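Local coordinates for protein peptide methionine sulfoxide reductase msrA/msrB (PDB 3BQG) that reduces the S-epimer of methionine sulfoxide, free or within proteins, back to methionine, using a cysteine that passes through a sulfenic acid, at residues 29-33 against 139-143. The protein carries 1 engineered substitution. Numbering follows the deposited sequence.
Sequences AVSGY and EEYHQ
Start with the strand: residues 29-33 are extended and belong to strand 26-34 of the mixed sheet, between strands 54-62 and 135-137. Just past the short edge strand 135-137, residues 139-143 leave the sheet. Glu139 is still extended, residues 140-142 take helical phi/psi angles, and Gln143 is extended again (-69/136); His142 N bonds back to Glu139 O at 2.9 Å. Ser31 and Gln143 set the register, with their CA atoms 6.1 Å apart.

Gln143, chi1 and chi2 both m, lays its amide along the strand like a peptide group. Ser31 N donates to Gln143 OE1 at 3.1 Å, and Gln143 NE2 donates to Ser31 O at 2.9 Å, so one side chain serves both backbone polar atoms of Ser31, which is also backbone-bonded to Ala138. Beside it, Val30 CG1 packs 3.8 Å from Gln143 OE1. Ser31 OG, on an m rotamer, donates to a water at 2.8 Å, which in turn donates to His142 O at 2.6 Å.

At the far end Tyr33 OH donates to Glu139 OE1 at 2.8 Å, near the plane of the phenol ring, while Glu139 OE2 takes Tyr43 N. Tyr33 OH also lies 3.8 Å from His142 CD2. The His142 ring bonds Trp14 through ND1 and meets Phe13, next to the oxidised Cys12, edge-to-face, placing the loop beside the active site.

Chemically, the Gln143 amide extends the backbone pairing of Ser31 and Ala138 beyond the end of the edge strand, its NE2 also bonding Ala138 O, and Glu139 receives a hydrogen bond on each carboxylate oxygen.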
loop_
_atom_site.group_PDB
_atom_site.type_symbol
_atom_site.label_atom_id
_atom_site.label_comp_id
_atom_site.label_asym_id
_atom_site.label_seq_id
_atom_site.Cartn_x
_atom_site.Cartn_y
_atom_site.Cartn_z
ATOM N N ALA A 29 -5.294 9.380 -1.320
ATOM C CA ALA A 29 -4.561 8.154 -1.620
ATOM C C ALA A 29 -3.930 8.365 -2.987
ATOM O O ALA A 29 -4.630 8.432 -4.002
ATOM C CB ALA A 29 -5.503 6.950 -1.640
ATOM N N VAL A 30 -2.605 8.484 -2.999
ATOM C CA VAL A 30 -1.844 8.722 -4.221
ATOM C C VAL A 30 -0.965 7.532 -4.605
ATOM O O VAL A 30 -0.144 7.079 -3.814
ATOM C CB VAL A 30 -0.940 9.968 -4.052
ATOM C CG1 VAL A 30 -0.085 10.177 -5.293
ATOM C CG2 VAL A 30 -1.803 11.196 -3.785
ATOM N N SER A 31 -1.145 7.031 -5.821
ATOM C CA SER A 31 -0.349 5.907 -6.298
ATOM C C SER A 31 1.009 6.407 -6.777
ATOM O O SER A 31 1.118 7.486 -7.366
ATOM C CB SER A 31 -1.068 5.176 -7.439
ATOM O OG SER A 31 -2.186 4.452 -6.957
ATOM N N GLY A 32 2.045 5.616 -6.521
ATOM C CA GLY A 32 3.386 6.003 -6.923
ATOM C C GLY A 32 4.385 4.861 -6.865
ATOM O O GLY A 32 4.011 3.704 -6.672
ATOM N N TYR A 33 5.662 5.202 -7.009
ATOM C CA TYR A 33 6.757 4.233 -7.015
ATOM C C TYR A 33 7.673 4.533 -5.836
ATOM O O TYR A 33 8.210 5.637 -5.729
ATOM C CB TYR A 33 7.515 4.376 -8.331
ATOM C CG TYR A 33 6.584 4.476 -9.520
ATOM C CD1 TYR A 33 5.828 3.377 -9.923
ATOM C CD2 TYR A 33 6.427 5.679 -10.221
ATOM C CE1 TYR A 33 4.944 3.462 -10.988
ATOM C CE2 TYR A 33 5.538 5.777 -11.292
ATOM C CZ TYR A 33 4.803 4.662 -11.668
ATOM O OH TYR A 33 3.932 4.724 -12.732
ATOM N N GLU A 139 2.000 8.526 -12.994
ATOM C CA GLU A 139 1.400 9.415 -13.989
ATOM C C GLU A 139 -0.086 9.629 -13.706
ATOM O O GLU A 139 -0.733 8.809 -13.049
ATOM C CB GLU A 139 1.597 8.840 -15.395
ATOM C CG GLU A 139 3.058 8.757 -15.817
ATOM C CD GLU A 139 3.746 7.477 -15.361
ATOM O OE1 GLU A 139 3.380 6.929 -14.294
ATOM O OE2 GLU A 139 4.671 7.029 -16.071
ATOM N N GLU A 140 -0.620 10.743 -14.198
ATOM C CA GLU A 140 -2.019 11.086 -13.983
ATOM C C GLU A 140 -3.015 10.007 -14.402
ATOM O O GLU A 140 -4.014 9.786 -13.716
ATOM C CB GLU A 140 -2.334 12.417 -14.685
ATOM C CG GLU A 140 -3.816 12.765 -14.806
ATOM C CD GLU A 140 -4.443 12.219 -16.084
ATOM O OE1 GLU A 140 -3.870 12.458 -17.175
ATOM O OE2 GLU A 140 -5.507 11.561 -15.998
ATOM N N TYR A 141 -2.759 9.320 -15.506
ATOM C CA TYR A 141 -3.697 8.291 -15.929
ATOM C C TYR A 141 -3.803 7.151 -14.922
ATOM O O TYR A 141 -4.760 6.380 -14.955
ATOM C CB TYR A 141 -3.341 7.744 -17.320
ATOM C CG TYR A 141 -2.039 6.983 -17.429
ATOM C CD1 TYR A 141 -0.830 7.650 -17.637
ATOM C CD2 TYR A 141 -2.022 5.587 -17.382
ATOM C CE1 TYR A 141 0.366 6.943 -17.808
ATOM C CE2 TYR A 141 -0.834 4.873 -17.547
ATOM C CZ TYR A 141 0.353 5.555 -17.763
ATOM O OH TYR A 141 1.519 4.851 -17.956
ATOM N N HIS A 142 -2.829 7.050 -14.018
ATOM C CA HIS A 142 -2.848 6.008 -12.993
ATOM C C HIS A 142 -3.635 6.415 -11.745
ATOM O O HIS A 142 -4.175 5.558 -11.044
ATOM C CB HIS A 142 -1.421 5.635 -12.581
ATOM C CG HIS A 142 -0.732 4.718 -13.542
ATOM N ND1 HIS A 142 -1.232 3.477 -13.874
ATOM C CD2 HIS A 142 0.427 4.852 -14.228
ATOM C CE1 HIS A 142 -0.411 2.886 -14.722
ATOM N NE2 HIS A 142 0.605 3.700 -14.954
ATOM N N GLN A 143 -3.695 7.714 -11.455
ATOM C CA GLN A 143 -4.425 8.193 -10.279
ATOM C C GLN A 143 -5.932 8.003 -10.484
ATOM O O GLN A 143 -6.456 8.316 -11.555
ATOM C CB GLN A 143 -4.134 9.677 -10.033
ATOM C CG GLN A 143 -2.656 10.041 -9.945
ATOM C CD GLN A 143 -1.923 9.278 -8.852
ATOM O OE1 GLN A 143 -2.527 8.853 -7.870
ATOM N NE2 GLN A 143 -0.613 9.117 -9.015
HETATM O O HOH W 1 -4.205 4.036 -8.889
#